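Long-range contacts in alcohol dehydrogenase (Comamonas sp. 26, PDB 6ZDZ), which probably catalyses the reversible, NAD(P)-dependent oxidation of alcohols to carbonyl compounds, as a short-chain dehydrogenase with a Rossmann fold: residues V32-D37 with I59-T64; G83-N88 with T117-A122; G175-A180 with D219-V224. All coordinates share one frame; numbering follows the deposited sequence.

Interaction 1: residues V32-D37 with I59-T64. With SO4 (sulfate ion), chain C.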
ATOM      1  N   VAL A  32      12.682 -15.570 -17.950  1.00 35.72           N
ATOM      2  CA  VAL A  32      11.305 -16.040 -17.899  1.00 38.19           C
ATOM      3  C   VAL A  32      10.440 -14.797 -18.022  1.00 34.14           C
ATOM      4  O   VAL A  32      10.327 -14.014 -17.070  1.00 33.74           O
ATOM      5  CB  VAL A  32      10.994 -16.807 -16.607  1.00 37.67           C
ATOM      6  CG1 VAL A  32       9.542 -17.260 -16.600  1.00 34.54           C
ATOM      7  CG2 VAL A  32      11.929 -17.996 -16.454  1.00 33.53           C
ATOM      8  N   MET A  33       9.834 -14.607 -19.189  1.00 36.80           N
ATOM      9  CA  MET A  33       9.059 -13.405 -19.453  1.00 34.36           C
ATOM     10  C   MET A  33       7.592 -13.661 -19.140  1.00 33.73           C
ATOM     11  O   MET A  33       6.992 -14.606 -19.662  1.00 32.57           O
ATOM     12  CB  MET A  33       9.235 -12.961 -20.906  1.00 43.23           C
ATOM     13  CG  MET A  33      10.657 -12.534 -21.242  1.00 32.43           C
ATOM     14  SD  MET A  33      10.869 -12.004 -22.951  1.00 46.60           S
ATOM     15  CE  MET A  33       9.626 -10.721 -23.063  1.00 50.84           C
ATOM     16  N   VAL A  34       7.021 -12.815 -18.288  1.00 29.96           N
ATOM     17  CA  VAL A  34       5.638 -12.936 -17.845  1.00 34.42           C
ATOM     18  C   VAL A  34       4.926 -11.640 -18.196  1.00 35.54           C
ATOM     19  O   VAL A  34       5.362 -10.557 -17.787  1.00 39.50           O
ATOM     20  CB  VAL A  34       5.543 -13.221 -16.338  1.00 37.37           C
ATOM     21  CG1 VAL A  34       4.086 -13.335 -15.906  1.00 29.33           C
ATOM     22  CG2 VAL A  34       6.317 -14.484 -15.983  1.00 30.13           C
ATOM     23  N   ALA A  35       3.835 -11.749 -18.947  1.00 31.26           N
ATOM     24  CA  ALA A  35       3.045 -10.581 -19.311  1.00 32.27           C
ATOM     25  C   ALA A  35       1.700 -11.043 -19.846  1.00 34.13           C
ATOM     26  O   ALA A  35       1.536 -12.194 -20.265  1.00 30.62           O
ATOM     27  CB  ALA A  35       3.759  -9.709 -20.350  1.00 38.60           C
ATOM     28  N   ARG A  36       0.739 -10.120 -19.823  1.00 31.64           N
ATOM     29  CA  ARG A  36      -0.577 -10.376 -20.392  1.00 30.99           C
ATOM     30  C   ARG A  36      -0.551 -10.330 -21.914  1.00 37.40           C
ATOM     31  O   ARG A  36      -1.291 -11.071 -22.569  1.00 33.97           O
ATOM     32  CB  ARG A  36      -1.572  -9.358 -19.839  1.00 32.61           C
ATOM     33  CG  ARG A  36      -3.012  -9.538 -20.280  1.00 36.01           C
ATOM     34  CD  ARG A  36      -3.871  -8.432 -19.690  1.00 25.45           C
ATOM     35  NE  ARG A  36      -5.112  -8.231 -20.427  1.00 31.99           N
ATOM     36  CZ  ARG A  36      -5.785  -7.085 -20.446  1.00 35.37           C
ATOM     37  NH1 ARG A  36      -5.322  -6.038 -19.778  1.00 27.60           N
ATOM     38  NH2 ARG A  36      -6.912  -6.982 -21.139  1.00 41.15           N
ATOM     39  N   ASP A  37       0.299  -9.480 -22.487  1.00 39.68           N
ATOM     40  CA  ASP A  37       0.397  -9.304 -23.935  1.00 39.87           C
ATOM     41  C   ASP A  37       1.397 -10.323 -24.468  1.00 41.61           C
ATOM     42  O   ASP A  37       2.609 -10.096 -24.444  1.00 38.77           O
ATOM     43  CB  ASP A  37       0.810  -7.874 -24.268  1.00 39.24           C
ATOM     44  CG  ASP A  37       0.717  -7.558 -25.751  1.00 45.87           C
ATOM     45  OD1 ASP A  37       0.764  -8.492 -26.582  1.00 39.69           O
ATOM     46  OD2 ASP A  37       0.606  -6.361 -26.091  1.00 48.31           O
ATOM     47  N   ILE A  59       5.684 -16.796 -20.681  1.00 41.99           N
ATOM     48  CA  ILE A  59       4.481 -17.195 -19.956  1.00 34.91           C
ATOM     49  C   ILE A  59       3.447 -16.086 -20.088  1.00 31.46           C
ATOM     50  O   ILE A  59       3.663 -14.968 -19.602  1.00 40.01           O
ATOM     51  CB  ILE A  59       4.774 -17.484 -18.475  1.00 34.95           C
ATOM     52  CG1 ILE A  59       5.832 -18.580 -18.338  1.00 34.77           C
ATOM     53  CG2 ILE A  59       3.498 -17.879 -17.749  1.00 25.04           C
ATOM     54  CD1 ILE A  59       6.200 -18.885 -16.902  1.00 42.83           C
ATOM     55  N   GLN A  60       2.331 -16.391 -20.744  1.00 31.75           N
ATOM     56  CA  GLN A  60       1.203 -15.468 -20.787  1.00 34.75           C
ATOM     57  C   GLN A  60       0.415 -15.582 -19.489  1.00 31.18           C
ATOM     58  O   GLN A  60       0.046 -16.685 -19.072  1.00 42.24           O
ATOM     59  CB  GLN A  60       0.308 -15.769 -21.992  1.00 29.32           C
ATOM     60  CG  GLN A  60      -0.729 -14.694 -22.302  1.00 28.09           C
ATOM     61  CD  GLN A  60      -1.953 -14.770 -21.405  1.00 36.96           C
ATOM     62  OE1 GLN A  60      -2.296 -15.838 -20.894  1.00 33.57           O
ATOM     63  NE2 GLN A  60      -2.613 -13.633 -21.204  1.00 29.87           N
ATOM     64  N   ALA A  61       0.156 -14.444 -18.847  1.00 35.38           N
ATOM     65  CA  ALA A  61      -0.490 -14.459 -17.542  1.00 32.66           C
ATOM     66  C   ALA A  61      -1.171 -13.125 -17.279  1.00 33.63           C
ATOM     67  O   ALA A  61      -0.536 -12.070 -17.385  1.00 33.87           O
ATOM     68  CB  ALA A  61       0.525 -14.762 -16.435  1.00 26.70           C
ATOM     69  N   ASP A  62      -2.457 -13.178 -16.941  1.00 35.59           N
ATOM     70  CA  ASP A  62      -3.186 -12.022 -16.422  1.00 27.47           C
ATOM     71  C   ASP A  62      -3.108 -12.097 -14.902  1.00 32.24           C
ATOM     72  O   ASP A  62      -3.832 -12.870 -14.269  1.00 29.94           O
ATOM     73  CB  ASP A  62      -4.630 -12.019 -16.913  1.00 25.70           C
ATOM     74  CG  ASP A  62      -5.414 -10.801 -16.440  1.00 32.75           C
ATOM     75  OD1 ASP A  62      -4.833  -9.931 -15.755  1.00 35.17           O
ATOM     76  OD2 ASP A  62      -6.620 -10.713 -16.754  1.00 33.41           O
ATOM     77  N   LEU A  63      -2.224 -11.294 -14.310  1.00 28.55           N
ATOM     78  CA  LEU A  63      -1.981 -11.388 -12.876  1.00 32.24           C
ATOM     79  C   LEU A  63      -3.130 -10.853 -12.030  1.00 34.84           C
ATOM     80  O   LEU A  63      -3.013 -10.858 -10.800  1.00 33.16           O
ATOM     81  CB  LEU A  63      -0.683 -10.662 -12.516  1.00 34.03           C
ATOM     82  CG  LEU A  63       0.582 -11.260 -13.141  1.00 35.09           C
ATOM     83  CD1 LEU A  63       1.832 -10.601 -12.576  1.00 31.45           C
ATOM     84  CD2 LEU A  63       0.627 -12.769 -12.945  1.00 31.07           C
ATOM     85  N   THR A  64      -4.224 -10.392 -12.639  1.00 28.82           N
ATOM     86  CA  THR A  64      -5.451 -10.162 -11.888  1.00 26.89           C
ATOM     87  C   THR A  64      -6.273 -11.432 -11.733  1.00 32.43           C
ATOM     88  O   THR A  64      -7.281 -11.419 -11.016  1.00 32.72           O
ATOM     89  CB  THR A  64      -6.309  -9.085 -12.563  1.00 27.52           C
ATOM     90  OG1 THR A  64      -6.851  -9.596 -13.788  1.00 30.49           O
ATOM     91  CG2 THR A  64      -5.484  -7.846 -12.859  1.00 22.75           C
TER
HETATM   92  S   SO4 C 301       1.338  -6.638 -19.666  1.00 41.83           S
HETATM   93  O1  SO4 C 301       2.475  -5.766 -19.384  1.00 38.27           O
HETATM   94  O2  SO4 C 301       1.507  -7.243 -20.986  1.00 45.86           O
HETATM   95  O3  SO4 C 301       1.271  -7.692 -18.658  1.00 44.95           O
HETATM   96  O4  SO4 C 301       0.102  -5.861 -19.644  1.00 44.56           O

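Interaction 2: residues G83-N88 with T117-A122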
ATOM      1  N   GLY A  83      17.084 -16.766 -10.087  1.00 34.99           N
ATOM      2  CA  GLY A  83      17.707 -16.092  -8.966  1.00 42.84           C
ATOM      3  C   GLY A  83      17.417 -14.606  -8.926  1.00 44.98           C
ATOM      4  O   GLY A  83      17.905 -13.895  -8.042  1.00 49.26           O
ATOM      5  N   ILE A  84      16.626 -14.124  -9.883  1.00 44.61           N
ATOM      6  CA  ILE A  84      16.275 -12.711  -9.978  1.00 40.77           C
ATOM      7  C   ILE A  84      14.786 -12.603 -10.274  1.00 41.02           C
ATOM      8  O   ILE A  84      14.280 -13.262 -11.189  1.00 45.11           O
ATOM      9  CB  ILE A  84      17.092 -11.978 -11.060  1.00 44.33           C
ATOM     10  CG1 ILE A  84      18.582 -11.986 -10.712  1.00 41.66           C
ATOM     11  CG2 ILE A  84      16.595 -10.551 -11.231  1.00 37.65           C
ATOM     12  CD1 ILE A  84      19.468 -11.453 -11.816  1.00 48.36           C
ATOM     13  N   LEU A  85      14.086 -11.777  -9.499  1.00 32.44           N
ATOM     14  CA  LEU A  85      12.677 -11.478  -9.719  1.00 35.43           C
ATOM     15  C   LEU A  85      12.529  -9.977  -9.918  1.00 39.94           C
ATOM     16  O   LEU A  85      12.929  -9.191  -9.052  1.00 36.16           O
ATOM     17  CB  LEU A  85      11.816 -11.952  -8.548  1.00 33.57           C
ATOM     18  CG  LEU A  85      10.371 -11.445  -8.558  1.00 32.08           C
ATOM     19  CD1 LEU A  85       9.603 -12.029  -9.731  1.00 29.07           C
ATOM     20  CD2 LEU A  85       9.668 -11.758  -7.248  1.00 39.94           C
ATOM     21  N   ILE A  86      11.963  -9.585 -11.054  1.00 34.92           N
ATOM     22  CA  ILE A  86      11.706  -8.184 -11.366  1.00 36.39           C
ATOM     23  C   ILE A  86      10.207  -7.959 -11.214  1.00 31.26           C
ATOM     24  O   ILE A  86       9.414  -8.366 -12.072  1.00 36.14           O
ATOM     25  CB  ILE A  86      12.191  -7.814 -12.772  1.00 38.64           C
ATOM     26  CG1 ILE A  86      13.646  -8.247 -12.970  1.00 37.29           C
ATOM     27  CG2 ILE A  86      12.043  -6.318 -13.010  1.00 29.91           C
ATOM     28  CD1 ILE A  86      14.626  -7.523 -12.080  1.00 34.23           C
ATOM     29  N   ASN A  87       9.808  -7.313 -10.119  1.00 36.36           N
ATOM     30  CA  ASN A  87       8.399  -7.015  -9.855  1.00 33.20           C
ATOM     31  C   ASN A  87       8.048  -5.711 -10.559  1.00 32.96           C
ATOM     32  O   ASN A  87       8.211  -4.620 -10.012  1.00 39.33           O
ATOM     33  CB  ASN A  87       8.134  -6.938  -8.358  1.00 37.54           C
ATOM     34  CG  ASN A  87       7.644  -8.251  -7.786  1.00 36.46           C
ATOM     35  OD1 ASN A  87       6.983  -9.032  -8.471  1.00 35.70           O
ATOM     36  ND2 ASN A  87       7.970  -8.504  -6.523  1.00 34.93           N
ATOM     37  N   ASN A  88       7.556  -5.828 -11.789  1.00 33.05           N
ATOM     38  CA  ASN A  88       7.240  -4.683 -12.630  1.00 37.13           C
ATOM     39  C   ASN A  88       5.784  -4.746 -13.068  1.00 43.20           C
ATOM     40  O   ASN A  88       5.273  -5.817 -13.410  1.00 45.12           O
ATOM     41  CB  ASN A  88       8.153  -4.636 -13.860  1.00 33.71           C
ATOM     42  CG  ASN A  88       7.766  -3.540 -14.832  1.00 40.04           C
ATOM     43  OD1 ASN A  88       7.932  -2.353 -14.548  1.00 47.45           O
ATOM     44  ND2 ASN A  88       7.250  -3.933 -15.993  1.00 43.23           N
ATOM     45  N   THR A 117       3.768  -8.725  -3.881  1.00 37.24           N
ATOM     46  CA  THR A 117       4.021  -9.298  -2.562  1.00 29.62           C
ATOM     47  C   THR A 117       3.967 -10.821  -2.599  1.00 35.42           C
ATOM     48  O   THR A 117       4.786 -11.494  -1.962  1.00 42.34           O
ATOM     49  CB  THR A 117       3.018  -8.750  -1.547  1.00 28.31           C
ATOM     50  OG1 THR A 117       3.052  -7.318  -1.566  1.00 28.79           O
ATOM     51  CG2 THR A 117       3.356  -9.235  -0.146  1.00 26.24           C
ATOM     52  N   ARG A 118       3.009 -11.382  -3.340  1.00 28.85           N
ATOM     53  CA  ARG A 118       2.886 -12.834  -3.403  1.00 34.73           C
ATOM     54  C   ARG A 118       4.033 -13.457  -4.193  1.00 36.98           C
ATOM     55  O   ARG A 118       4.487 -14.560  -3.870  1.00 43.29           O
ATOM     56  CB  ARG A 118       1.534 -13.218  -4.005  1.00 27.02           C
ATOM     57  CG  ARG A 118       0.381 -13.128  -3.013  1.00 29.38           C
ATOM     58  CD  ARG A 118      -0.968 -13.369  -3.673  1.00 34.95           C
ATOM     59  NE  ARG A 118      -1.024 -14.645  -4.378  1.00 34.36           N
ATOM     60  CZ  ARG A 118      -2.125 -15.141  -4.933  1.00 35.11           C
ATOM     61  NH1 ARG A 118      -3.265 -14.468  -4.858  1.00 34.17           N
ATOM     62  NH2 ARG A 118      -2.089 -16.310  -5.559  1.00 30.13           N
ATOM     63  N   LEU A 119       4.512 -12.767  -5.232  1.00 37.28           N
ATOM     64  CA  LEU A 119       5.651 -13.277  -5.990  1.00 34.94           C
ATOM     65  C   LEU A 119       6.921 -13.268  -5.148  1.00 38.34           C
ATOM     66  O   LEU A 119       7.712 -14.217  -5.199  1.00 40.38           O
ATOM     67  CB  LEU A 119       5.847 -12.461  -7.268  1.00 32.61           C
ATOM     68  CG  LEU A 119       4.745 -12.566  -8.323  1.00 34.10           C
ATOM     69  CD1 LEU A 119       5.146 -11.822  -9.581  1.00 34.01           C
ATOM     70  CD2 LEU A 119       4.433 -14.023  -8.633  1.00 39.65           C
ATOM     71  N   ALA A 120       7.136 -12.201  -4.374  1.00 35.80           N
ATOM     72  CA  ALA A 120       8.279 -12.162  -3.469  1.00 33.77           C
ATOM     73  C   ALA A 120       8.202 -13.281  -2.439  1.00 39.19           C
ATOM     74  O   ALA A 120       9.225 -13.874  -2.076  1.00 41.43           O
ATOM     75  CB  ALA A 120       8.358 -10.800  -2.780  1.00 28.67           C
ATOM     76  N   ALA A 121       6.995 -13.582  -1.952  1.00 40.98           N
ATOM     77  CA  ALA A 121       6.830 -14.680  -1.006  1.00 35.98           C
ATOM     78  C   ALA A 121       7.125 -16.029  -1.650  1.00 39.26           C
ATOM     79  O   ALA A 121       7.554 -16.962  -0.962  1.00 42.49           O
ATOM     80  CB  ALA A 121       5.416 -14.667  -0.424  1.00 39.46           C
ATOM     81  N   ALA A 122       6.895 -16.152  -2.959  1.00 40.80           N
ATOM     82  CA  ALA A 122       7.159 -17.415  -3.641  1.00 42.10           C
ATOM     83  C   ALA A 122       8.652 -17.716  -3.715  1.00 44.04           C
ATOM     84  O   ALA A 122       9.060 -18.877  -3.606  1.00 45.16           O
ATOM     85  CB  ALA A 122       6.545 -17.390  -5.041  1.00 35.46           C
TER

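Interaction 3: residues G175-A180 with D219-V224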
ATOM      1  N   GLY A 175      21.303 -13.208   2.939  1.00 46.28           N
ATOM      2  CA  GLY A 175      22.012 -13.176   1.678  1.00 44.37           C
ATOM      3  C   GLY A 175      21.195 -12.711   0.495  1.00 55.35           C
ATOM      4  O   GLY A 175      21.649 -12.858  -0.646  1.00 53.79           O
ATOM      5  N   ILE A 176      20.008 -12.156   0.725  1.00 52.96           N
ATOM      6  CA  ILE A 176      19.095 -11.759  -0.340  1.00 51.69           C
ATOM      7  C   ILE A 176      19.198 -10.254  -0.548  1.00 47.34           C
ATOM      8  O   ILE A 176      19.186  -9.481   0.418  1.00 47.92           O
ATOM      9  CB  ILE A 176      17.652 -12.174  -0.010  1.00 52.95           C
ATOM     10  CG1 ILE A 176      17.566 -13.693   0.160  1.00 47.15           C
ATOM     11  CG2 ILE A 176      16.694 -11.696  -1.090  1.00 40.59           C
ATOM     12  CD1 ILE A 176      16.326 -14.161   0.887  1.00 46.02           C
ATOM     13  N   TYR A 177      19.303  -9.840  -1.808  1.00 43.29           N
ATOM     14  CA  TYR A 177      19.353  -8.433  -2.178  1.00 50.60           C
ATOM     15  C   TYR A 177      17.956  -7.980  -2.586  1.00 44.69           C
ATOM     16  O   TYR A 177      17.343  -8.572  -3.479  1.00 40.63           O
ATOM     17  CB  TYR A 177      20.351  -8.208  -3.315  1.00 47.09           C
ATOM     18  CG  TYR A 177      20.314  -6.821  -3.917  1.00 46.00           C
ATOM     19  CD1 TYR A 177      20.359  -5.690  -3.111  1.00 47.00           C
ATOM     20  CD2 TYR A 177      20.249  -6.643  -5.293  1.00 47.97           C
ATOM     21  CE1 TYR A 177      20.329  -4.422  -3.660  1.00 47.50           C
ATOM     22  CE2 TYR A 177      20.220  -5.380  -5.850  1.00 43.16           C
ATOM     23  CZ  TYR A 177      20.259  -4.273  -5.029  1.00 47.47           C
ATOM     24  OH  TYR A 177      20.232  -3.013  -5.581  1.00 44.00           O
ATOM     25  N   VAL A 178      17.456  -6.936  -1.931  1.00 43.85           N
ATOM     26  CA  VAL A 178      16.136  -6.383  -2.210  1.00 42.73           C
ATOM     27  C   VAL A 178      16.316  -4.925  -2.605  1.00 45.98           C
ATOM     28  O   VAL A 178      16.751  -4.104  -1.788  1.00 42.78           O
ATOM     29  CB  VAL A 178      15.191  -6.511  -1.004  1.00 49.01           C
ATOM     30  CG1 VAL A 178      13.823  -5.937  -1.341  1.00 42.68           C
ATOM     31  CG2 VAL A 178      15.073  -7.967  -0.575  1.00 46.61           C
ATOM     32  N   GLN A 179      15.984  -4.606  -3.852  1.00 39.85           N
ATOM     33  CA  GLN A 179      16.147  -3.265  -4.391  1.00 40.02           C
ATOM     34  C   GLN A 179      14.789  -2.652  -4.694  1.00 38.81           C
ATOM     35  O   GLN A 179      13.890  -3.326  -5.205  1.00 42.70           O
ATOM     36  CB  GLN A 179      17.003  -3.284  -5.661  1.00 45.59           C
ATOM     37  CG  GLN A 179      17.285  -1.907  -6.242  1.00 41.76           C
ATOM     38  CD  GLN A 179      17.862  -1.970  -7.642  1.00 49.58           C
ATOM     39  OE1 GLN A 179      17.722  -2.975  -8.341  1.00 43.11           O
ATOM     40  NE2 GLN A 179      18.516  -0.892  -8.061  1.00 49.08           N
ATOM     41  N   ALA A 180      14.649  -1.370  -4.376  1.00 42.15           N
ATOM     42  CA  ALA A 180      13.483  -0.581  -4.750  1.00 40.98           C
ATOM     43  C   ALA A 180      13.905   0.417  -5.819  1.00 42.37           C
ATOM     44  O   ALA A 180      14.772   1.263  -5.574  1.00 39.67           O
ATOM     45  CB  ALA A 180      12.891   0.141  -3.540  1.00 32.12           C
ATOM     46  N   ASP A 219      24.001  -3.110  -9.635  1.00 51.46           N
ATOM     47  CA  ASP A 219      25.347  -3.661  -9.519  1.00 53.37           C
ATOM     48  C   ASP A 219      26.055  -3.155  -8.270  1.00 54.89           C
ATOM     49  O   ASP A 219      26.870  -3.877  -7.686  1.00 56.23           O
ATOM     50  CB  ASP A 219      26.159  -3.328 -10.769  1.00 57.58           C
ATOM     51  CG  ASP A 219      25.640  -4.038 -12.005  1.00 63.95           C
ATOM     52  OD1 ASP A 219      24.946  -5.066 -11.856  1.00 55.86           O
ATOM     53  OD2 ASP A 219      25.924  -3.567 -13.128  1.00 68.23           O
ATOM     54  N   ARG A 220      25.760  -1.925  -7.845  1.00 60.12           N
ATOM     55  CA  ARG A 220      26.242  -1.441  -6.558  1.00 62.28           C
ATOM     56  C   ARG A 220      25.485  -2.053  -5.390  1.00 59.85           C
ATOM     57  O   ARG A 220      25.854  -1.806  -4.237  1.00 58.84           O
ATOM     58  CB  ARG A 220      26.128   0.084  -6.486  1.00 61.18           C
ATOM     59  CG  ARG A 220      26.865   0.832  -7.581  1.00 61.84           C
ATOM     60  CD  ARG A 220      26.521   2.312  -7.539  1.00 65.74           C
ATOM     61  NE  ARG A 220      27.180   3.065  -8.603  1.00 85.52           N
ATOM     62  CZ  ARG A 220      26.869   4.315  -8.932  1.00 81.95           C
ATOM     63  NH1 ARG A 220      25.903   4.952  -8.285  1.00 85.29           N
ATOM     64  NH2 ARG A 220      27.519   4.924  -9.914  1.00 86.18           N
ATOM     65  N   LYS A 221      24.445  -2.843  -5.667  1.00 50.69           N
ATOM     66  CA  LYS A 221      23.536  -3.355  -4.642  1.00 48.26           C
ATOM     67  C   LYS A 221      22.959  -2.221  -3.801  1.00 53.05           C
ATOM     68  O   LYS A 221      22.836  -2.321  -2.577  1.00 55.14           O
ATOM     69  CB  LYS A 221      24.221  -4.407  -3.768  1.00 49.20           C
ATOM     70  CG  LYS A 221      24.641  -5.651  -4.539  1.00 52.17           C
ATOM     71  CD  LYS A 221      24.599  -6.894  -3.666  1.00 50.56           C
ATOM     72  CE  LYS A 221      25.178  -8.096  -4.396  1.00 72.02           C
ATOM     73  NZ  LYS A 221      25.319  -9.279  -3.502  1.00 78.06           N
ATOM     74  N   GLU A 222      22.602  -1.126  -4.471  1.00 51.72           N
ATOM     75  CA  GLU A 222      21.915  -0.028  -3.807  1.00 51.14           C
ATOM     76  C   GLU A 222      20.512  -0.459  -3.399  1.00 54.93           C
ATOM     77  O   GLU A 222      19.806  -1.134  -4.154  1.00 51.07           O
ATOM     78  CB  GLU A 222      21.849   1.193  -4.724  1.00 47.44           C
ATOM     79  CG  GLU A 222      21.323   2.447  -4.047  1.00 53.11           C
ATOM     80  CD  GLU A 222      21.245   3.632  -4.991  1.00 63.66           C
ATOM     81  OE1 GLU A 222      20.958   3.422  -6.190  1.00 57.71           O
ATOM     82  OE2 GLU A 222      21.471   4.773  -4.536  1.00 73.21           O
ATOM     83  N   LEU A 223      20.107  -0.064  -2.191  1.00 59.64           N
ATOM     84  CA  LEU A 223      18.831  -0.525  -1.657  1.00 48.57           C
ATOM     85  C   LEU A 223      17.656   0.264  -2.227  1.00 46.65           C
ATOM     86  O   LEU A 223      16.612  -0.318  -2.538  1.00 45.56           O
ATOM     87  CB  LEU A 223      18.846  -0.440  -0.131  1.00 47.43           C
ATOM     88  CG  LEU A 223      19.827  -1.399   0.546  1.00 47.88           C
ATOM     89  CD1 LEU A 223      19.706  -1.330   2.060  1.00 48.06           C
ATOM     90  CD2 LEU A 223      19.618  -2.821   0.043  1.00 44.32           C
ATOM     91  N   VAL A 224      17.804   1.578  -2.372  1.00 47.95           N
ATOM     92  CA  VAL A 224      16.750   2.444  -2.893  1.00 43.08           C
ATOM     93  C   VAL A 224      17.353   3.273  -4.018  1.00 48.52           C
ATOM     94  O   VAL A 224      18.222   4.120  -3.775  1.00 52.19           O
ATOM     95  CB  VAL A 224      16.146   3.348  -1.809  1.00 41.36           C
ATOM     96  CG1 VAL A 224      15.091   4.266  -2.408  1.00 47.76           C
ATOM     97  CG2 VAL A 224      15.551   2.510  -0.688  1.00 41.95           C
TER
HETATM   98  O   HOH W   1      22.866 -10.173  -1.890  1.00 51.86           O
HETATM   99  O   HOH W   2      15.370  -1.830  -0.527  1.00 42.14           O

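Interaction 1: residues V32-D37 with I59-T64
Val34 carries CG1 trans to its own backbone N (chi1 180°), which lays this methyl against CB of Ala61 at 3.9 Å while CG2 stays alongside CB of Ile59; Gln60 folds at chi2 (-80°), turning its amide back onto the carbonyl of Arg36. These residues meet within a beta-alpha-beta unit of the Rossmann fold, where strands 31-35 and 56-60 run parallel at one end of the sheet and helix 38-52 connects them. Ile59 shows the parallel pattern: its N donates to Met33 O at 2.7 Å, and its O accepts from Ala35 N at 3.3 Å, so one residue grips both neighbours of Val34. Next, Ala61 N reaches Ala35 O at 3.0 Å, but from well above the carbonyl plane, as the chain leaves the regular strand. The Gln60 amide then takes over from the backbone, its NE2 giving a nearly straight bond to Arg36 O at 3.2 Å, with that oxygen lying in the amide plane. Branched aliphatic residues suit the face that carries Val34 and Ile59, where helix 66-78 packs through Val72 and Arg75; there Val32 CG1 also meets Ile59 CD1 at 3.7 Å. On the other face, Ala35 is small enough to leave room for Met41 of helix 38-52 and for a sulfate. This anion, probably from the crystallisation liquor, sits where the strand ends, consistent with the place where short-chain dehydrogenases receive the adenosine ribose of the cofactor or its phosphate. Ser13 OG also binds it, and two successive backbone amides hold it here: Asp37 N gives to sulfate O2 at 3.0 Å, and Arg36 N points almost exactly (179° at the hydrogen) at sulfate O3, 2.7 Å away.

Interaction 2: residues G83-N88 with T117-A122
Helix 102-130 packs here on the central strand 82-87 of the Rossmann sheet, an alpha-on-beta contact whose strand ends at Asn87, which with Asn88 just after it begins the Asn-Asn-Ala-Gly motif of short-chain dehydrogenases. The short helix and strand segments run antiparallel, 174° between their directions and 9.4 Å between their axes. No hydrogen bond joins the two segments themselves; side chains close the interface. From the strand, Leu85 reaches out with CG opposite its backbone N (chi1 169°), which sends CD2 against the helix backbone, 3.8 Å from Leu119 O, and against Leu119 CB at 3.9 Å. A branched, wholly apolar leucine suits this place, since it bridges sheet and helix without needing a polar partner. Leu119 is likewise turned inward, and it fits a greasy pocket made with Leu69, Val72 and Leu76 of helix 66-78. Its CD1 comes to Asn87 OD1 at 3.5 Å, a van der Waals contact in which the two side chains pass at a slant. The buried Asn87 amide has its polar needs met elsewhere: ND2 donates to Asn137 OD1 on the adjoining strand and, weakly, to Pro116 O, just before Thr117 in the same helix. These bonds probably hold chi1 at -94°, away from a staggered position. Beyond the helix lies the second subunit, whose Phe97 packs on Ala120 and Ala121, while Arg118 forms a salt bridge with Asp106 of that subunit. The small side chain of Ala120 keeps the helix slim where sheet and partner subunit both come near, with its CB 4.4 Å from Asn87 ND2.

Interaction 3: residues G175-A180 with D219-V224
This is a parallel edge contact of the Rossmann sheet: strand 177-181 receives the loop that leaves helix 207-219 and becomes the short outer strand 224-225. Ala180 N donates to Leu223 O at 2.9 Å, and one water donates to both Val178 O and Leu223 O. Ahead of this bridge the Tyr177 ring lies between the strand and the loop. Lys221 CB lies over one face, 4.2 Å from the centroid of the Tyr177 ring, a CH-pi contact, while Leu223 CD2 comes to the ring edge and Phe218 stacks edge-to-face. The hydroxyl of Tyr177 donates to Glu222 O, although the modelled 2.4 Å is doubtfully short. Gln179 lies extended beside the same carbonyl, its CG 3.4 Å from Glu222 O, and its NE2 bonds to Thr225 OG1 and Ala214 O. A leucine here would probably leave the Ala214 carbonyl and the Thr225 hydroxyl without that amide donor, weakening the tie between helix 207-219 and the strand. Glu222 OE1 is also held by Thr225, and by Tyr258 of the second subunit. Side-chain and water hydrogen bonds thus do much of the joining where the backbone pairing is short.

All three contacts involve one parallel sheet and follow each other along the chain, each closing before the next opens. Interaction 1 pairs the outermost strand 56-60 with strand 31-35, interaction 2 places helix 102-130 on the central strand 82-87, and interaction 3 adds the opposite outermost strand, 224-225, to strand 177-181. Their centres lie about 13 Å (1 to 2), 14 Å (2 to 3) and 25 Å (1 to 3) apart, and none touches another. Interactions 1 and 3 flank the centre of the chain; the former holds a sulfate in the probable cofactor region, whereas interactions 2 and 3 both reach the second subunit, so the same sheet underlies both the probable cofactor region and parts that meet the second subunit.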